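Local coordinates for putative lipoprotein (Bacteroides thetaiotaomicron, PDB 4Q1Z) that is of unknown function but, as a putative lipoprotein of the DUF4876 family with two domains, is probably anchored to a membrane, at residues G146-N151 / E176-F181; A150-G155 / G263-I268; Y172-R177 / Y299-I304; H242-G247 / D278-E283. All coordinates share one frame; numbering follows the deposited sequence.

Interaction 1 of 4, residues G146-N151 / E176-F181; sequences GIYFAN and ERVWKF
The ring of Y148 is met by K180 and V178 obliquely: CD2 of Y148 lies 3.7 Å from CB of K180 and equally near CG1 of V178, while a water sits in the ring plane beyond its hydroxyl. The rings of W179 and F181 turn their edges to backbone oxygens instead, W179 to O of F149 and F181 to O of I147, with CD2 of F181 3.3 Å from that oxygen. Y148 and W179 belong to antiparallel strands 148-151 and 177-180; I147 and F181 lie just off their ends. N of F149 to O of W179 and N of W179 to O of F149 are both 2.8 Å, the first donor standing above the carbonyl plane. Y148, A150, V178 and K180 share one face of the sheet; F149 and W179 share the other, where F225 and Y257 meet the W179 ring. ND2 of N151 makes a weak bond of 3.3 Å to OE2 of E176, while OD1 of N151 is held by Y257. Two waters, bound to O of G146 and OH of Y148, each accept a weak bond from NZ of K180. The chemistry implies a backbone ladder, straight (170°) at F149 and W179, with apolar cover on both faces and weak polar links at the ends.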
loop_
_atom_site.group_PDB
_atom_site.type_symbol
_atom_site.label_atom_id
_atom_site.label_comp_id
_atom_site.label_asym_id
_atom_site.label_seq_id
_atom_site.Cartn_x
_atom_site.Cartn_y
_atom_site.Cartn_z
ATOM N N GLY A 146 3.020 3.130 14.602
ATOM C CA GLY A 146 3.711 4.391 14.366
ATOM C C GLY A 146 3.961 4.825 12.939
ATOM O O GLY A 146 4.686 5.808 12.734
ATOM N N ILE A 147 3.406 4.084 11.939
ATOM C CA ILE A 147 3.503 4.453 10.529
ATOM C C ILE A 147 2.575 5.656 10.370
ATOM O O ILE A 147 1.533 5.723 11.036
ATOM C CB ILE A 147 3.180 3.269 9.578
ATOM C CG1 ILE A 147 4.386 2.308 9.489
ATOM C CG2 ILE A 147 2.785 3.757 8.171
ATOM C CD1 ILE A 147 4.127 1.046 8.792
ATOM N N TYR A 148 2.994 6.634 9.550
ATOM C CA TYR A 148 2.259 7.867 9.331
ATOM C C TYR A 148 1.394 7.819 8.102
ATOM O O TYR A 148 1.696 7.102 7.154
ATOM C CB TYR A 148 3.242 9.019 9.185
ATOM C CG TYR A 148 4.012 9.328 10.441
ATOM C CD1 TYR A 148 5.216 8.690 10.716
ATOM C CD2 TYR A 148 3.537 10.258 11.363
ATOM C CE1 TYR A 148 5.924 8.959 11.882
ATOM C CE2 TYR A 148 4.228 10.526 12.539
ATOM C CZ TYR A 148 5.428 9.880 12.792
ATOM O OH TYR A 148 6.121 10.136 13.955
ATOM N N PHE A 149 0.334 8.633 8.119
ATOM C CA PHE A 149 -0.631 8.878 7.060
ATOM C C PHE A 149 -0.772 10.361 6.909
ATOM O O PHE A 149 -1.040 11.034 7.902
ATOM C CB PHE A 149 -2.009 8.245 7.393
ATOM C CG PHE A 149 -3.056 8.460 6.326
ATOM C CD1 PHE A 149 -3.657 9.713 6.151
ATOM C CD2 PHE A 149 -3.462 7.409 5.508
ATOM C CE1 PHE A 149 -4.572 9.936 5.119
ATOM C CE2 PHE A 149 -4.426 7.615 4.509
ATOM C CZ PHE A 149 -4.968 8.881 4.318
ATOM N N ALA A 150 -0.675 10.867 5.671
ATOM C CA ALA A 150 -0.868 12.276 5.374
ATOM C C ALA A 150 -1.562 12.505 4.019
ATOM O O ALA A 150 -1.463 11.680 3.099
ATOM C CB ALA A 150 0.483 13.004 5.383
ATOM N N ASN A 151 -2.258 13.651 3.916
ATOM C CA ASN A 151 -2.799 14.185 2.670
ATOM C C ASN A 151 -1.918 15.392 2.348
ATOM O O ASN A 151 -1.434 16.066 3.262
ATOM C CB ASN A 151 -4.305 14.513 2.726
ATOM C CG ASN A 151 -4.677 15.723 3.537
ATOM O OD1 ASN A 151 -4.633 15.700 4.755
ATOM N ND2 ASN A 151 -5.071 16.801 2.879
ATOM N N GLU A 176 -0.637 18.599 4.520
ATOM C CA GLU A 176 -1.688 19.454 5.045
ATOM C C GLU A 176 -1.980 19.009 6.492
ATOM O O GLU A 176 -1.850 19.816 7.429
ATOM C CB GLU A 176 -2.928 19.365 4.150
ATOM C CG GLU A 176 -4.014 20.360 4.515
ATOM C CD GLU A 176 -5.369 19.998 3.951
ATOM O OE1 GLU A 176 -5.613 20.315 2.766
ATOM O OE2 GLU A 176 -6.175 19.373 4.682
ATOM N N ARG A 177 -2.342 17.698 6.660
ATOM C CA ARG A 177 -2.603 17.027 7.948
ATOM C C ARG A 177 -1.867 15.674 7.979
ATOM O O ARG A 177 -1.762 15.003 6.956
ATOM C CB ARG A 177 -4.111 16.858 8.234
ATOM C CG ARG A 177 -4.384 16.647 9.722
ATOM C CD ARG A 177 -5.831 16.352 10.039
ATOM N NE ARG A 177 -6.738 17.446 9.671
ATOM C CZ ARG A 177 -7.140 18.410 10.500
ATOM N NH1 ARG A 177 -6.701 18.446 11.752
ATOM N NH2 ARG A 177 -7.970 19.351 10.078
ATOM N N VAL A 178 -1.301 15.328 9.138
ATOM C CA VAL A 178 -0.513 14.104 9.394
ATOM C C VAL A 178 -1.114 13.367 10.609
ATOM O O VAL A 178 -1.442 13.986 11.625
ATOM C CB VAL A 178 1.021 14.377 9.620
ATOM C CG1 VAL A 178 1.822 13.081 9.596
ATOM C CG2 VAL A 178 1.595 15.402 8.623
ATOM N N TRP A 179 -1.302 12.062 10.455
ATOM C CA TRP A 179 -1.768 11.119 11.466
ATOM C C TRP A 179 -0.738 10.011 11.571
ATOM O O TRP A 179 0.101 9.860 10.675
ATOM C CB TRP A 179 -3.144 10.507 11.101
ATOM C CG TRP A 179 -4.259 11.477 10.884
ATOM C CD1 TRP A 179 -4.570 12.127 9.720
ATOM C CD2 TRP A 179 -5.286 11.823 11.827
ATOM N NE1 TRP A 179 -5.679 12.921 9.909
ATOM C CE2 TRP A 179 -6.170 12.710 11.178
ATOM C CE3 TRP A 179 -5.547 11.468 13.165
ATOM C CZ2 TRP A 179 -7.321 13.216 11.811
ATOM C CZ3 TRP A 179 -6.644 12.027 13.811
ATOM C CH2 TRP A 179 -7.523 12.881 13.131
ATOM N N LYS A 180 -0.812 9.220 12.642
ATOM C CA LYS A 180 0.020 8.028 12.788
ATOM C C LYS A 180 -0.785 6.918 13.431
ATOM O O LYS A 180 -1.794 7.159 14.094
ATOM C CB LYS A 180 1.355 8.278 13.530
ATOM C CG LYS A 180 1.303 8.449 15.035
ATOM C CD LYS A 180 2.722 8.580 15.546
ATOM C CE LYS A 180 2.773 9.047 16.971
ATOM N NZ LYS A 180 4.168 9.068 17.483
ATOM N N PHE A 181 -0.353 5.697 13.214
ATOM C CA PHE A 181 -0.987 4.570 13.858
ATOM C C PHE A 181 -0.517 4.558 15.305
ATOM O O PHE A 181 0.674 4.810 15.549
ATOM C CB PHE A 181 -0.610 3.250 13.142
ATOM C CG PHE A 181 -1.314 3.002 11.827
ATOM C CD1 PHE A 181 -2.535 2.336 11.786
ATOM C CD2 PHE A 181 -0.734 3.392 10.620
ATOM C CE1 PHE A 181 -3.173 2.080 10.570
ATOM C CE2 PHE A 181 -1.364 3.108 9.393
ATOM C CZ PHE A 181 -2.591 2.478 9.383
HETATM O O HOH W 1 5.445 7.011 14.985
HETATM O O HOH W 2 5.094 12.065 15.935
#

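Interaction 2 of 4, residues A150-G155 / G263-I268; sequences ANLTPG and GGAYVI
Water 3 is gripped by three backbone groups: it donates to O of L152 at 2.7 Å and to O of G155, and accepts from N of A265 at 2.8 Å. It therefore bridges the two segments just beyond their direct pairing. That pairing is antiparallel. A150 and V267 exchange two bonds, N of A150 to O of V267 and N of V267 to O of A150, and N of L152 reaches O of A265 at 2.8 Å with an N-H...O angle of 151°. CB of L152 lies 3.9 Å from CB of A265. CD2 of L152 meets CG2 of V267, and the L152 and V267 side chains cross at about a right angle. V267 places CG2 between its backbone N and carbonyl carbon, where this methyl also comes within 3.8 Å of CB of A150. Within 263-268, the hydroxyl of Y266 folds back to accept from N of G264 at 3.0 Å; a side chain on G264 would run into CE1 of that ring. R324 binds the carbonyls of P154, G155 and G263 around the turn. In the large mixed sheet, strand 265-269 lies between 148-152 and 307-312, while I302 of strand 299-303 packs on A150 and L152.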
loop_
_atom_site.group_PDB
_atom_site.type_symbol
_atom_site.label_atom_id
_atom_site.label_comp_id
_atom_site.label_asym_id
_atom_site.label_seq_id
_atom_site.Cartn_x
_atom_site.Cartn_y
_atom_site.Cartn_z
ATOM N N ALA A 150 -0.675 10.867 5.671
ATOM C CA ALA A 150 -0.868 12.276 5.374
ATOM C C ALA A 150 -1.562 12.505 4.019
ATOM O O ALA A 150 -1.463 11.680 3.099
ATOM C CB ALA A 150 0.483 13.004 5.383
ATOM N N ASN A 151 -2.258 13.651 3.916
ATOM C CA ASN A 151 -2.799 14.185 2.670
ATOM C C ASN A 151 -1.918 15.392 2.348
ATOM O O ASN A 151 -1.434 16.066 3.262
ATOM C CB ASN A 151 -4.305 14.513 2.726
ATOM C CG ASN A 151 -4.677 15.723 3.537
ATOM O OD1 ASN A 151 -4.633 15.700 4.755
ATOM N ND2 ASN A 151 -5.071 16.801 2.879
ATOM N N LEU A 152 -1.615 15.606 1.088
ATOM C CA LEU A 152 -0.708 16.695 0.737
ATOM C C LEU A 152 -1.467 17.931 0.322
ATOM O O LEU A 152 -2.635 17.847 -0.039
ATOM C CB LEU A 152 0.299 16.295 -0.394
ATOM C CG LEU A 152 0.994 14.920 -0.365
ATOM C CD1 LEU A 152 1.904 14.804 -1.519
ATOM C CD2 LEU A 152 1.812 14.703 0.909
ATOM N N THR A 153 -0.765 19.073 0.329
ATOM C CA THR A 153 -1.254 20.366 -0.125
ATOM C C THR A 153 -0.745 20.655 -1.574
ATOM O O THR A 153 0.374 20.235 -1.911
ATOM C CB THR A 153 -0.820 21.477 0.847
ATOM O OG1 THR A 153 -1.565 22.673 0.559
ATOM C CG2 THR A 153 0.667 21.773 0.789
ATOM N N PRO A 154 -1.489 21.419 -2.424
ATOM C CA PRO A 154 -2.863 21.961 -2.237
ATOM C C PRO A 154 -3.871 20.827 -2.075
ATOM O O PRO A 154 -3.798 19.888 -2.860
ATOM C CB PRO A 154 -3.101 22.752 -3.546
ATOM C CG PRO A 154 -1.723 23.017 -4.090
ATOM C CD PRO A 154 -0.971 21.776 -3.759
ATOM N N GLY A 155 -4.730 20.887 -1.041
ATOM C CA GLY A 155 -5.775 19.902 -0.748
ATOM C C GLY A 155 -6.497 19.421 -1.988
ATOM O O GLY A 155 -6.538 18.221 -2.249
ATOM N N GLY A 263 -10.588 14.507 -5.256
ATOM C CA GLY A 263 -9.359 13.736 -5.291
ATOM C C GLY A 263 -8.290 14.438 -4.489
ATOM O O GLY A 263 -7.992 15.624 -4.704
ATOM N N GLY A 264 -7.748 13.701 -3.529
ATOM C CA GLY A 264 -6.662 14.167 -2.677
ATOM C C GLY A 264 -5.377 13.461 -3.039
ATOM O O GLY A 264 -5.396 12.512 -3.828
ATOM N N ALA A 265 -4.246 13.960 -2.498
ATOM C CA ALA A 265 -2.917 13.371 -2.660
ATOM C C ALA A 265 -2.588 12.688 -1.318
ATOM O O ALA A 265 -2.527 13.358 -0.284
ATOM C CB ALA A 265 -1.897 14.435 -3.041
ATOM N N TYR A 266 -2.518 11.342 -1.326
ATOM C CA TYR A 266 -2.357 10.500 -0.119
ATOM C C TYR A 266 -0.990 9.882 -0.032
ATOM O O TYR A 266 -0.489 9.379 -1.029
ATOM C CB TYR A 266 -3.423 9.361 -0.135
ATOM C CG TYR A 266 -4.793 9.829 -0.597
ATOM C CD1 TYR A 266 -5.566 10.683 0.195
ATOM C CD2 TYR A 266 -5.292 9.469 -1.848
ATOM C CE1 TYR A 266 -6.799 11.164 -0.245
ATOM C CE2 TYR A 266 -6.554 9.909 -2.279
ATOM C CZ TYR A 266 -7.289 10.783 -1.485
ATOM O OH TYR A 266 -8.511 11.265 -1.893
ATOM N N VAL A 267 -0.403 9.863 1.169
ATOM C CA VAL A 267 0.885 9.204 1.423
ATOM C C VAL A 267 0.845 8.435 2.740
ATOM O O VAL A 267 0.239 8.882 3.715
ATOM C CB VAL A 267 2.151 10.139 1.403
ATOM C CG1 VAL A 267 2.447 10.689 0.010
ATOM C CG2 VAL A 267 2.069 11.257 2.437
ATOM N N ILE A 268 1.567 7.306 2.773
ATOM C CA ILE A 268 1.861 6.550 3.986
ATOM C C ILE A 268 3.374 6.499 4.058
ATOM O O ILE A 268 4.033 6.280 3.028
ATOM C CB ILE A 268 1.173 5.181 4.171
ATOM C CG1 ILE A 268 1.327 4.250 2.924
ATOM C CG2 ILE A 268 -0.301 5.387 4.650
ATOM C CD1 ILE A 268 1.113 2.792 3.183
HETATM O O HOH W 3 -4.616 16.253 -0.968
#

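Interaction 3 of 4, residues Y172-R177 / Y299-I304; sequences YAYGER and YAKIPI
Y172 and K301 meet on adjacent strands of a small three-stranded antiparallel sheet, in which 299-303 lies between 172-175 and 286-287. Backbone bonds come in two reciprocal pairs. N of A173 to O of I302 is 3.1 Å and N of I302 to O of A173 3.0 Å; G175 and A300 are joined in the same way, N of A300 reaching a lone pair of the G175 oxygen in the carbonyl plane. Among the ring contacts, CB of K301 makes a CH-pi contact over one face of the Y172 ring, 4.1 Å from its centroid and 25° off the normal, while I302 C and P303 N lie at the ring's edge. CG of P303 touches CE1 of Y172 at 3.9 Å. An alanine at Y172 would probably strip CB of K301 of the ring over it and CG of P303 of its neighbour, opening a gap beside the strand. Y174 runs alongside K301, its CE2 3.7 Å from CG of the lysine, and Y299 turns its edge to O of G175. Of the polar ends, NZ of K301 makes a salt bridge with D168, which also bonds to OH of Y174. Triethylene glycol, probably from the crystallisation liquor, lies about 3 Å from the Y172 side chain. Van der Waals contacts finish the interface: the CD1 methyl of I304 rests on the Y172 backbone, and CD1 of I302 packs 3.7 Å from CA of G175.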
loop_
_atom_site.group_PDB
_atom_site.type_symbol
_atom_site.label_atom_id
_atom_site.label_comp_id
_atom_site.label_asym_id
_atom_site.label_seq_id
_atom_site.Cartn_x
_atom_site.Cartn_y
_atom_site.Cartn_z
ATOM N N TYR A 172 11.290 16.719 -0.435
ATOM C CA TYR A 172 10.043 16.595 0.320
ATOM C C TYR A 172 8.753 16.772 -0.472
ATOM O O TYR A 172 8.706 17.456 -1.504
ATOM C CB TYR A 172 9.993 17.663 1.444
ATOM C CG TYR A 172 11.218 17.776 2.319
ATOM C CD1 TYR A 172 11.364 16.987 3.454
ATOM C CD2 TYR A 172 12.195 18.734 2.063
ATOM C CE1 TYR A 172 12.483 17.104 4.280
ATOM C CE2 TYR A 172 13.331 18.846 2.866
ATOM C CZ TYR A 172 13.462 18.041 3.987
ATOM O OH TYR A 172 14.548 18.185 4.816
ATOM N N ALA A 173 7.694 16.165 0.094
ATOM C CA ALA A 173 6.278 16.301 -0.177
ATOM C C ALA A 173 5.761 17.197 0.979
ATOM O O ALA A 173 6.397 17.252 2.037
ATOM C CB ALA A 173 5.606 14.934 -0.203
ATOM N N TYR A 174 4.699 17.962 0.769
ATOM C CA TYR A 174 4.252 18.909 1.792
ATOM C C TYR A 174 2.846 18.571 2.276
ATOM O O TYR A 174 1.891 18.656 1.513
ATOM C CB TYR A 174 4.365 20.336 1.235
ATOM C CG TYR A 174 5.810 20.693 0.940
ATOM C CD1 TYR A 174 6.401 20.353 -0.278
ATOM C CD2 TYR A 174 6.599 21.334 1.891
ATOM C CE1 TYR A 174 7.747 20.610 -0.525
ATOM C CE2 TYR A 174 7.947 21.597 1.653
ATOM C CZ TYR A 174 8.510 21.257 0.435
ATOM O OH TYR A 174 9.824 21.564 0.183
ATOM N N GLY A 175 2.771 18.112 3.525
ATOM C CA GLY A 175 1.541 17.636 4.152
ATOM C C GLY A 175 0.681 18.708 4.780
ATOM O O GLY A 175 1.187 19.602 5.477
ATOM N N GLU A 176 -0.637 18.599 4.520
ATOM C CA GLU A 176 -1.688 19.454 5.045
ATOM C C GLU A 176 -1.980 19.009 6.492
ATOM O O GLU A 176 -1.850 19.816 7.429
ATOM C CB GLU A 176 -2.928 19.365 4.150
ATOM C CG GLU A 176 -4.014 20.360 4.515
ATOM C CD GLU A 176 -5.369 19.998 3.951
ATOM O OE1 GLU A 176 -5.613 20.315 2.766
ATOM O OE2 GLU A 176 -6.175 19.373 4.682
ATOM N N ARG A 177 -2.342 17.698 6.660
ATOM C CA ARG A 177 -2.603 17.027 7.948
ATOM C C ARG A 177 -1.867 15.674 7.979
ATOM O O ARG A 177 -1.762 15.003 6.956
ATOM C CB ARG A 177 -4.111 16.858 8.234
ATOM C CG ARG A 177 -4.384 16.647 9.722
ATOM C CD ARG A 177 -5.831 16.352 10.039
ATOM N NE ARG A 177 -6.738 17.446 9.671
ATOM C CZ ARG A 177 -7.140 18.410 10.500
ATOM N NH1 ARG A 177 -6.701 18.446 11.752
ATOM N NH2 ARG A 177 -7.970 19.351 10.078
ATOM N N TYR A 299 2.850 23.757 6.643
ATOM C CA TYR A 299 2.786 22.418 6.072
ATOM C C TYR A 299 3.926 21.598 6.588
ATOM O O TYR A 299 4.961 22.155 6.972
ATOM C CB TYR A 299 2.777 22.508 4.544
ATOM C CG TYR A 299 1.566 23.279 4.050
ATOM C CD1 TYR A 299 0.271 22.802 4.273
ATOM C CD2 TYR A 299 1.706 24.530 3.458
ATOM C CE1 TYR A 299 -0.842 23.530 3.878
ATOM C CE2 TYR A 299 0.595 25.251 3.029
ATOM C CZ TYR A 299 -0.674 24.735 3.228
ATOM O OH TYR A 299 -1.776 25.417 2.796
ATOM N N ALA A 300 3.714 20.292 6.717
ATOM C CA ALA A 300 4.769 19.420 7.267
ATOM C C ALA A 300 5.640 18.926 6.164
ATOM O O ALA A 300 5.136 18.506 5.125
ATOM C CB ALA A 300 4.158 18.246 8.022
ATOM N N LYS A 301 6.956 19.005 6.369
ATOM C CA LYS A 301 7.946 18.548 5.393
ATOM C C LYS A 301 8.104 17.058 5.545
ATOM O O LYS A 301 8.671 16.588 6.526
ATOM C CB LYS A 301 9.286 19.293 5.540
ATOM C CG LYS A 301 9.230 20.722 5.028
ATOM C CD LYS A 301 10.602 21.343 5.154
ATOM C CE LYS A 301 10.521 22.845 5.340
ATOM N NZ LYS A 301 11.858 23.470 5.499
ATOM N N ILE A 302 7.528 16.313 4.599
ATOM C CA ILE A 302 7.574 14.854 4.599
ATOM C C ILE A 302 8.749 14.394 3.720
ATOM O O ILE A 302 8.681 14.565 2.500
ATOM C CB ILE A 302 6.213 14.262 4.139
ATOM C CG1 ILE A 302 5.076 14.643 5.141
ATOM C CG2 ILE A 302 6.295 12.734 3.899
ATOM C CD1 ILE A 302 3.708 14.634 4.553
ATOM N N PRO A 303 9.829 13.800 4.298
ATOM C CA PRO A 303 10.928 13.301 3.457
ATOM C C PRO A 303 10.446 12.220 2.488
ATOM O O PRO A 303 9.868 11.196 2.892
ATOM C CB PRO A 303 11.932 12.755 4.489
ATOM C CG PRO A 303 11.626 13.544 5.738
ATOM C CD PRO A 303 10.121 13.548 5.719
ATOM N N ILE A 304 10.662 12.478 1.196
ATOM C CA ILE A 304 10.338 11.583 0.076
ATOM C C ILE A 304 10.954 10.164 0.311
ATOM O O ILE A 304 10.335 9.156 -0.029
ATOM C CB ILE A 304 10.840 12.253 -1.244
ATOM C CG1 ILE A 304 9.795 13.260 -1.770
ATOM C CG2 ILE A 304 11.251 11.251 -2.317
ATOM C CD1 ILE A 304 10.372 14.319 -2.768
#

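Interaction 4 of 4, residues H242-G247 / D278-E283; sequences HVFYQG and DPVNDE
F244 sets its CG anti to the backbone N (chi1 172°) on the side of the loop, and the ring follows at a chi2 of -79°; V280, by its own torsion, turns CG2 anti to its carbonyl carbon. The F244 ring presents its edge to the loop. Its CE2 lies 3.4 Å from O of P279, near the ring plane, and CD2 is 3.7 Å from CB of P279 and 3.9 Å from CG2 of V280. The proline and phenylalanine side chains cross obliquely. The same CG2 of V280 also approaches O of V243 at 3.3 Å, so this methyl touches both residues of the classic beta bulge at which V243 and F244 face V178. An alanine in place of F244 would probably open a gap between the strand and the loop, since CB and O of P279 and CG2 of V280 would lose their contacts with CD2 and CE2. The loop that supplies these groups is shaped by D278 through an Asx motif: N of N281 bonds to OD1 of D278 at 3.0 Å, from above the carboxylate plane. ND2 of N281 reaches OD2 of D278 at 2.6 Å on its syn side, and N of D282 bonds to O of D278 at 2.8 Å. Outside the two segments, K286 NZ bonds to O of G247 and, weakly, to O of V280, and A300 of strand 299-303 touches both F244 and P279. The chemistry implies that strand and loop are joined by van der Waals contact of apolar groups with each other and with backbone carbonyl oxygens, with polar ties made inside the loop or through the lysine.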
loop_
_atom_site.group_PDB
_atom_site.type_symbol
_atom_site.label_atom_id
_atom_site.label_comp_id
_atom_site.label_asym_id
_atom_site.label_seq_id
_atom_site.Cartn_x
_atom_site.Cartn_y
_atom_site.Cartn_z
ATOM N N HIS A 242 -3.459 11.919 16.064
ATOM C CA HIS A 242 -3.253 13.164 15.323
ATOM C C HIS A 242 -1.826 13.653 15.558
ATOM O O HIS A 242 -1.347 13.627 16.708
ATOM C CB HIS A 242 -4.274 14.234 15.718
ATOM C CG HIS A 242 -4.249 15.431 14.814
ATOM N ND1 HIS A 242 -3.593 16.598 15.177
ATOM C CD2 HIS A 242 -4.738 15.576 13.564
ATOM C CE1 HIS A 242 -3.751 17.423 14.158
ATOM N NE2 HIS A 242 -4.447 16.859 13.175
ATOM N N VAL A 243 -1.134 14.050 14.465
ATOM C CA VAL A 243 0.259 14.472 14.509
ATOM C C VAL A 243 0.426 15.961 14.194
ATOM O O VAL A 243 1.086 16.654 14.969
ATOM C CB VAL A 243 1.173 13.599 13.599
ATOM C CG1 VAL A 243 2.597 14.144 13.549
ATOM C CG2 VAL A 243 1.184 12.147 14.067
ATOM N N PHE A 244 -0.079 16.432 13.047
ATOM C CA PHE A 244 0.163 17.797 12.618
ATOM C C PHE A 244 -0.959 18.362 11.795
ATOM O O PHE A 244 -1.490 17.696 10.921
ATOM C CB PHE A 244 1.469 17.842 11.774
ATOM C CG PHE A 244 1.798 19.148 11.066
ATOM C CD1 PHE A 244 1.162 19.497 9.874
ATOM C CD2 PHE A 244 2.803 19.983 11.542
ATOM C CE1 PHE A 244 1.482 20.688 9.220
ATOM C CE2 PHE A 244 3.157 21.144 10.854
ATOM C CZ PHE A 244 2.475 21.505 9.723
ATOM N N TYR A 245 -1.264 19.629 12.046
ATOM C CA TYR A 245 -2.217 20.453 11.316
ATOM C C TYR A 245 -1.857 21.870 11.616
ATOM O O TYR A 245 -1.727 22.216 12.785
ATOM C CB TYR A 245 -3.688 20.143 11.638
ATOM C CG TYR A 245 -4.655 20.900 10.754
ATOM C CD1 TYR A 245 -4.699 20.673 9.380
ATOM C CD2 TYR A 245 -5.512 21.864 11.287
ATOM C CE1 TYR A 245 -5.571 21.385 8.553
ATOM C CE2 TYR A 245 -6.388 22.587 10.466
ATOM C CZ TYR A 245 -6.424 22.329 9.099
ATOM O OH TYR A 245 -7.297 23.005 8.271
ATOM N N GLN A 246 -1.564 22.640 10.556
ATOM C CA GLN A 246 -1.219 24.057 10.548
ATOM C C GLN A 246 -0.140 24.445 11.604
ATOM O O GLN A 246 -0.284 25.431 12.340
ATOM C CB GLN A 246 -2.501 24.903 10.690
ATOM C CG GLN A 246 -3.331 24.824 9.414
ATOM C CD GLN A 246 -4.600 25.626 9.424
ATOM O OE1 GLN A 246 -5.014 26.196 10.440
ATOM N NE2 GLN A 246 -5.227 25.702 8.256
ATOM N N GLY A 247 0.940 23.674 11.627
ATOM C CA GLY A 247 2.073 23.874 12.529
ATOM C C GLY A 247 1.905 23.355 13.947
ATOM O O GLY A 247 2.830 23.470 14.746
ATOM N N ASP A 278 10.019 15.725 13.580
ATOM C CA ASP A 278 8.978 16.442 14.319
ATOM C C ASP A 278 8.532 17.711 13.542
ATOM O O ASP A 278 9.108 18.787 13.735
ATOM C CB ASP A 278 9.471 16.771 15.739
ATOM C CG ASP A 278 8.437 17.283 16.712
ATOM O OD1 ASP A 278 7.357 17.736 16.264
ATOM O OD2 ASP A 278 8.722 17.287 17.911
ATOM N N PRO A 279 7.483 17.612 12.690
ATOM C CA PRO A 279 7.030 18.804 11.932
ATOM C C PRO A 279 6.408 19.915 12.803
ATOM O O PRO A 279 6.256 21.053 12.347
ATOM C CB PRO A 279 5.997 18.224 10.957
ATOM C CG PRO A 279 5.454 17.014 11.670
ATOM C CD PRO A 279 6.678 16.420 12.341
ATOM N N VAL A 280 6.075 19.592 14.060
ATOM C CA VAL A 280 5.454 20.524 15.000
ATOM C C VAL A 280 6.524 21.371 15.704
ATOM O O VAL A 280 6.411 22.592 15.718
ATOM C CB VAL A 280 4.566 19.745 15.998
ATOM C CG1 VAL A 280 4.019 20.648 17.104
ATOM C CG2 VAL A 280 3.431 19.028 15.255
ATOM N N ASN A 281 7.556 20.742 16.268
ATOM C CA ASN A 281 8.575 21.451 17.039
ATOM C C ASN A 281 9.842 21.752 16.256
ATOM O O ASN A 281 10.540 22.703 16.616
ATOM C CB ASN A 281 8.926 20.670 18.301
ATOM C CG ASN A 281 7.721 20.377 19.133
ATOM O OD1 ASN A 281 7.050 21.288 19.623
ATOM N ND2 ASN A 281 7.328 19.108 19.164
ATOM N N ASP A 282 10.175 20.945 15.229
ATOM C CA ASP A 282 11.355 21.243 14.418
ATOM C C ASP A 282 10.913 22.186 13.280
ATOM O O ASP A 282 10.130 21.779 12.408
ATOM C CB ASP A 282 12.041 19.958 13.891
ATOM C CG ASP A 282 13.293 20.197 13.064
ATOM O OD1 ASP A 282 13.817 21.336 13.087
ATOM O OD2 ASP A 282 13.746 19.252 12.391
ATOM N N GLU A 283 11.388 23.459 13.340
ATOM C CA GLU A 283 11.048 24.532 12.390
ATOM C C GLU A 283 11.594 24.202 11.002
ATOM O O GLU A 283 11.041 24.652 10.001
ATOM C CB GLU A 283 11.552 25.907 12.892
ATOM C CG GLU A 283 10.602 26.631 13.847
ATOM C CD GLU A 283 11.072 27.955 14.438
ATOM O OE1 GLU A 283 11.576 28.815 13.678
ATOM O OE2 GLU A 283 10.921 28.142 15.667
#

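Interactions 1 and 2 are successive pairings of one sheet: strand 148-152 bonds 177-180 on one side and 265-269 on the other, and the centres of interactions 1 and 2 lie about 10 Å apart. Strand 238-245, which supplies one side of interaction 4, is the next past 177-180; O of V178 lies 2.9 Å from N of V243. Interaction 3 starts across the corner at E176, in a separate small sheet packed against the first: CD1 of I302 is 3.7 Å from CB of A150. N of A300 also lies 3.4 Å from CE1 of F244. Interactions 2 and 4 do not touch. Of the four, interaction 3 has the bound triethylene glycol, probably from the crystallisation liquor, beside its Y172.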